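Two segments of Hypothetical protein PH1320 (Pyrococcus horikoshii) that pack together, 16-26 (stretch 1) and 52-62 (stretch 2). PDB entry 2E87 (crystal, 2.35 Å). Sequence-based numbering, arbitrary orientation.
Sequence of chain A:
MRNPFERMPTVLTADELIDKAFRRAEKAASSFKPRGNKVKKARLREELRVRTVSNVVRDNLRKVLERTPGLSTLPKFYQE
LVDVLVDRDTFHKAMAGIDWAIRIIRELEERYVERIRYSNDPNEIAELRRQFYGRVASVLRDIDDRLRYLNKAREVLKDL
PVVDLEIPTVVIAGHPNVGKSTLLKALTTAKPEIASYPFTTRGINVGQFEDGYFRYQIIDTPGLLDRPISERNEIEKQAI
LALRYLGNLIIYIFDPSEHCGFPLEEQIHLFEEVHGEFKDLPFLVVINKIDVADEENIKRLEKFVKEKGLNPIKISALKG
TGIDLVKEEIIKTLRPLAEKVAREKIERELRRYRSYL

Stretch 1 16-26: ELIDKAFRRAE
Stretch 2 52-62: TVSNVVRDNLR

No hydrogen bond joins the two stretches: their helix axes approach to 8.3 Å, running roughly antiparallel at 142°, and packing alone buries 539 Å². Both stretches are helical throughout, with phi/psi near -65/-43 and regular i to i+4 backbone hydrogen bonds.

Two alanines lie at the nearest CA pairs. Ala-21 CA lies 4.9 Å from Val-53 CA, and Ala-25 CA 5.4 Å from Thr-52 CA. Ala-21 points toward the partner helix, and its single methyl fits the close spacing, Ala-21 CB lying 3.7 Å from Val-57 CG2, while Ala-21 CA stands 3.7 Å from Val-56 CG1. The three valines, all t (chi1 168°), present compact branched surfaces. Val-53 CG2 lies 3.8 Å from Ala-25 CB and 4.0 Å from Phe-22 CD2; Phe-22 (m, chi1 -70°) starts away, but its ring reaches back.

Leu-17 is long enough to act as a knob among Val-56, Val-57, Asn-60 and Leu-61. Leu-17 chi1 (-126°) and chi2 (-149°) lie between wells, with Leu-17 CD1 3.6 Å from Val-57 CG1 and Leu-17 CD2 3.7 Å from Asn-60 CB. Asn-60 (chi1 m) is partly exposed and suits its place because Asn-60 ND2 donates to Val-56 O at 2.7 Å within its own helix. Arg-24 (chi1 t) contributes aliphatic length, Arg-24 CG lying 3.8 Å from Val-56 CG2, and Thr-52 (m) places Thr-52 CG2 3.7 Å from Arg-24 O.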

# COMPACT_ATOMS: atom_id res chain seq x y z
N GLU A 16 5.47 -8.06 -26.31
CA GLU A 16 4.05 -8.40 -26.39
C GLU A 16 3.26 -7.22 -26.92
O GLU A 16 2.31 -7.41 -27.67
CB GLU A 16 3.51 -8.83 -25.00
CG GLU A 16 4.29 -9.97 -24.36
CD GLU A 16 3.91 -10.23 -22.89
OE1 GLU A 16 3.57 -9.27 -22.16
OE2 GLU A 16 3.97 -11.41 -22.46
N LEU A 17 3.65 -6.01 -26.54
CA LEU A 17 2.92 -4.83 -27.01
C LEU A 17 3.19 -4.63 -28.48
O LEU A 17 2.30 -4.28 -29.26
CB LEU A 17 3.35 -3.58 -26.25
CG LEU A 17 2.28 -2.74 -25.55
CD1 LEU A 17 2.73 -1.28 -25.56
CD2 LEU A 17 0.93 -2.86 -26.26
N ILE A 18 4.45 -4.83 -28.87
CA ILE A 18 4.84 -4.68 -30.26
C ILE A 18 4.03 -5.65 -31.11
O ILE A 18 3.38 -5.26 -32.08
CB ILE A 18 6.34 -4.98 -30.45
CG1 ILE A 18 7.17 -3.86 -29.82
CG2 ILE A 18 6.66 -5.11 -31.93
CD1 ILE A 18 8.66 -4.18 -29.76
N ASP A 19 4.04 -6.92 -30.72
CA ASP A 19 3.32 -7.93 -31.45
C ASP A 19 1.83 -7.65 -31.52
O ASP A 19 1.21 -7.78 -32.58
CB ASP A 19 3.58 -9.31 -30.83
CG ASP A 19 4.98 -9.83 -31.13
OD1 ASP A 19 5.83 -9.04 -31.59
OD2 ASP A 19 5.23 -11.04 -30.90
N LYS A 20 1.25 -7.24 -30.40
CA LYS A 20 -0.18 -6.94 -30.36
C LYS A 20 -0.47 -5.81 -31.35
O LYS A 20 -1.37 -5.91 -32.17
CB LYS A 20 -0.59 -6.51 -28.95
CG LYS A 20 -2.09 -6.37 -28.73
CD LYS A 20 -2.37 -5.89 -27.30
CE LYS A 20 -3.83 -6.09 -26.89
NZ LYS A 20 -4.17 -7.55 -26.88
N ALA A 21 0.33 -4.76 -31.27
CA ALA A 21 0.15 -3.61 -32.14
C ALA A 21 0.37 -3.91 -33.63
O ALA A 21 -0.43 -3.49 -34.46
CB ALA A 21 1.08 -2.50 -31.69
N PHE A 22 1.43 -4.63 -33.97
CA PHE A 22 1.67 -4.94 -35.38
C PHE A 22 0.56 -5.85 -35.89
O PHE A 22 0.00 -5.64 -36.96
CB PHE A 22 3.04 -5.59 -35.58
CG PHE A 22 4.21 -4.67 -35.36
CD1 PHE A 22 5.51 -5.12 -35.56
CD2 PHE A 22 4.02 -3.34 -34.98
CE1 PHE A 22 6.61 -4.27 -35.38
CE2 PHE A 22 5.10 -2.48 -34.80
CZ PHE A 22 6.41 -2.95 -35.00
N ARG A 23 0.23 -6.86 -35.09
CA ARG A 23 -0.81 -7.81 -35.45
C ARG A 23 -2.12 -7.07 -35.73
O ARG A 23 -2.79 -7.35 -36.72
CB ARG A 23 -1.03 -8.83 -34.32
CG ARG A 23 -1.44 -10.22 -34.82
CD ARG A 23 -2.07 -11.08 -33.71
NE ARG A 23 -1.30 -11.07 -32.47
CZ ARG A 23 -1.71 -10.53 -31.32
NH1 ARG A 23 -2.91 -9.95 -31.24
NH2 ARG A 23 -0.93 -10.57 -30.25
N ARG A 24 -2.48 -6.13 -34.86
CA ARG A 24 -3.72 -5.39 -35.03
C ARG A 24 -3.67 -4.49 -36.25
O ARG A 24 -4.69 -4.21 -36.88
CB ARG A 24 -4.04 -4.55 -33.79
CG ARG A 24 -5.47 -4.05 -33.75
CD ARG A 24 -6.37 -5.00 -32.96
NE ARG A 24 -6.59 -4.53 -31.59
CZ ARG A 24 -6.38 -5.27 -30.50
NH1 ARG A 24 -5.95 -6.52 -30.61
NH2 ARG A 24 -6.61 -4.75 -29.30
N ALA A 25 -2.48 -4.02 -36.58
CA ALA A 25 -2.31 -3.15 -37.73
C ALA A 25 -2.43 -3.98 -39.01
O ALA A 25 -2.97 -3.54 -40.01
CB ALA A 25 -0.96 -2.44 -37.67
N GLU A 26 -1.91 -5.19 -38.95
CA GLU A 26 -1.97 -6.10 -40.07
C GLU A 26 -3.44 -6.40 -40.39
O GLU A 26 -3.89 -6.29 -41.54
CB GLU A 26 -1.21 -7.38 -39.70
CG GLU A 26 -1.23 -8.49 -40.71
CD GLU A 26 -0.31 -9.62 -40.30
OE1 GLU A 26 -0.51 -10.19 -39.21
OE2 GLU A 26 0.63 -9.94 -41.06
N THR A 52 -3.05 2.74 -36.29
CA THR A 52 -3.46 1.58 -35.51
C THR A 52 -2.35 1.19 -34.53
O THR A 52 -2.62 0.88 -33.37
CB THR A 52 -3.82 0.39 -36.43
OG1 THR A 52 -4.76 0.82 -37.42
CG2 THR A 52 -4.46 -0.75 -35.62
N VAL A 53 -1.10 1.20 -34.98
CA VAL A 53 -0.01 0.85 -34.08
C VAL A 53 0.03 1.87 -32.97
O VAL A 53 0.14 1.53 -31.81
CB VAL A 53 1.36 0.86 -34.77
CG1 VAL A 53 2.50 0.79 -33.72
CG2 VAL A 53 1.45 -0.31 -35.73
N SER A 54 -0.08 3.14 -33.34
CA SER A 54 -0.05 4.20 -32.35
C SER A 54 -1.15 4.07 -31.31
O SER A 54 -0.90 4.20 -30.11
CB SER A 54 -0.15 5.56 -33.03
OG SER A 54 -0.03 6.60 -32.08
N ASN A 55 -2.37 3.77 -31.76
CA ASN A 55 -3.49 3.65 -30.84
C ASN A 55 -3.47 2.44 -29.95
O ASN A 55 -3.83 2.52 -28.78
CB ASN A 55 -4.82 3.67 -31.59
CG ASN A 55 -5.33 5.06 -31.77
OD1 ASN A 55 -4.85 5.80 -32.62
ND2 ASN A 55 -6.30 5.45 -30.93
N VAL A 56 -3.07 1.31 -30.50
CA VAL A 56 -3.03 0.10 -29.71
C VAL A 56 -1.99 0.21 -28.61
O VAL A 56 -2.25 -0.15 -27.47
CB VAL A 56 -2.75 -1.12 -30.61
CG1 VAL A 56 -2.43 -2.34 -29.78
CG2 VAL A 56 -3.98 -1.38 -31.46
N VAL A 57 -0.82 0.74 -28.94
CA VAL A 57 0.23 0.89 -27.94
C VAL A 57 -0.18 1.90 -26.88
O VAL A 57 -0.08 1.63 -25.68
CB VAL A 57 1.55 1.36 -28.58
CG1 VAL A 57 2.52 1.78 -27.49
CG2 VAL A 57 2.14 0.26 -29.43
N ARG A 58 -0.65 3.06 -27.31
CA ARG A 58 -1.03 4.10 -26.37
C ARG A 58 -2.20 3.69 -25.50
O ARG A 58 -2.25 4.03 -24.33
CB ARG A 58 -1.31 5.40 -27.11
CG ARG A 58 -0.02 6.10 -27.58
CD ARG A 58 -0.26 6.99 -28.80
NE ARG A 58 -1.35 7.92 -28.54
CZ ARG A 58 -2.46 7.98 -29.25
NH1 ARG A 58 -2.65 7.17 -30.28
NH2 ARG A 58 -3.40 8.85 -28.91
N ASP A 59 -3.13 2.92 -26.05
CA ASP A 59 -4.27 2.49 -25.26
C ASP A 59 -3.85 1.53 -24.16
O ASP A 59 -4.27 1.69 -23.01
CB ASP A 59 -5.33 1.84 -26.14
CG ASP A 59 -6.05 2.85 -27.02
OD1 ASP A 59 -5.87 4.08 -26.82
OD2 ASP A 59 -6.80 2.41 -27.92
N ASN A 60 -3.02 0.54 -24.48
CA ASN A 60 -2.59 -0.40 -23.45
C ASN A 60 -1.74 0.30 -22.39
O ASN A 60 -1.99 0.15 -21.19
CB ASN A 60 -1.83 -1.59 -24.07
CG ASN A 60 -2.77 -2.59 -24.78
OD1 ASN A 60 -3.27 -3.54 -24.17
ND2 ASN A 60 -3.01 -2.37 -26.07
N LEU A 61 -0.77 1.10 -22.81
CA LEU A 61 0.06 1.79 -21.83
C LEU A 61 -0.76 2.73 -20.94
O LEU A 61 -0.61 2.72 -19.72
CB LEU A 61 1.18 2.57 -22.51
CG LEU A 61 2.23 1.72 -23.23
CD1 LEU A 61 3.13 2.66 -23.99
CD2 LEU A 61 3.03 0.86 -22.23
N ARG A 62 -1.63 3.53 -21.56
CA ARG A 62 -2.45 4.48 -20.82
C ARG A 62 -3.33 3.81 -19.77
O ARG A 62 -3.66 4.42 -18.76
CB ARG A 62 -3.32 5.28 -21.79
CG ARG A 62 -4.03 6.45 -21.15
CD ARG A 62 -4.81 7.23 -22.19
NE ARG A 62 -3.96 8.19 -22.91
CZ ARG A 62 -3.72 8.15 -24.22
NH1 ARG A 62 -4.26 7.19 -24.96
NH2 ARG A 62 -2.96 9.09 -24.78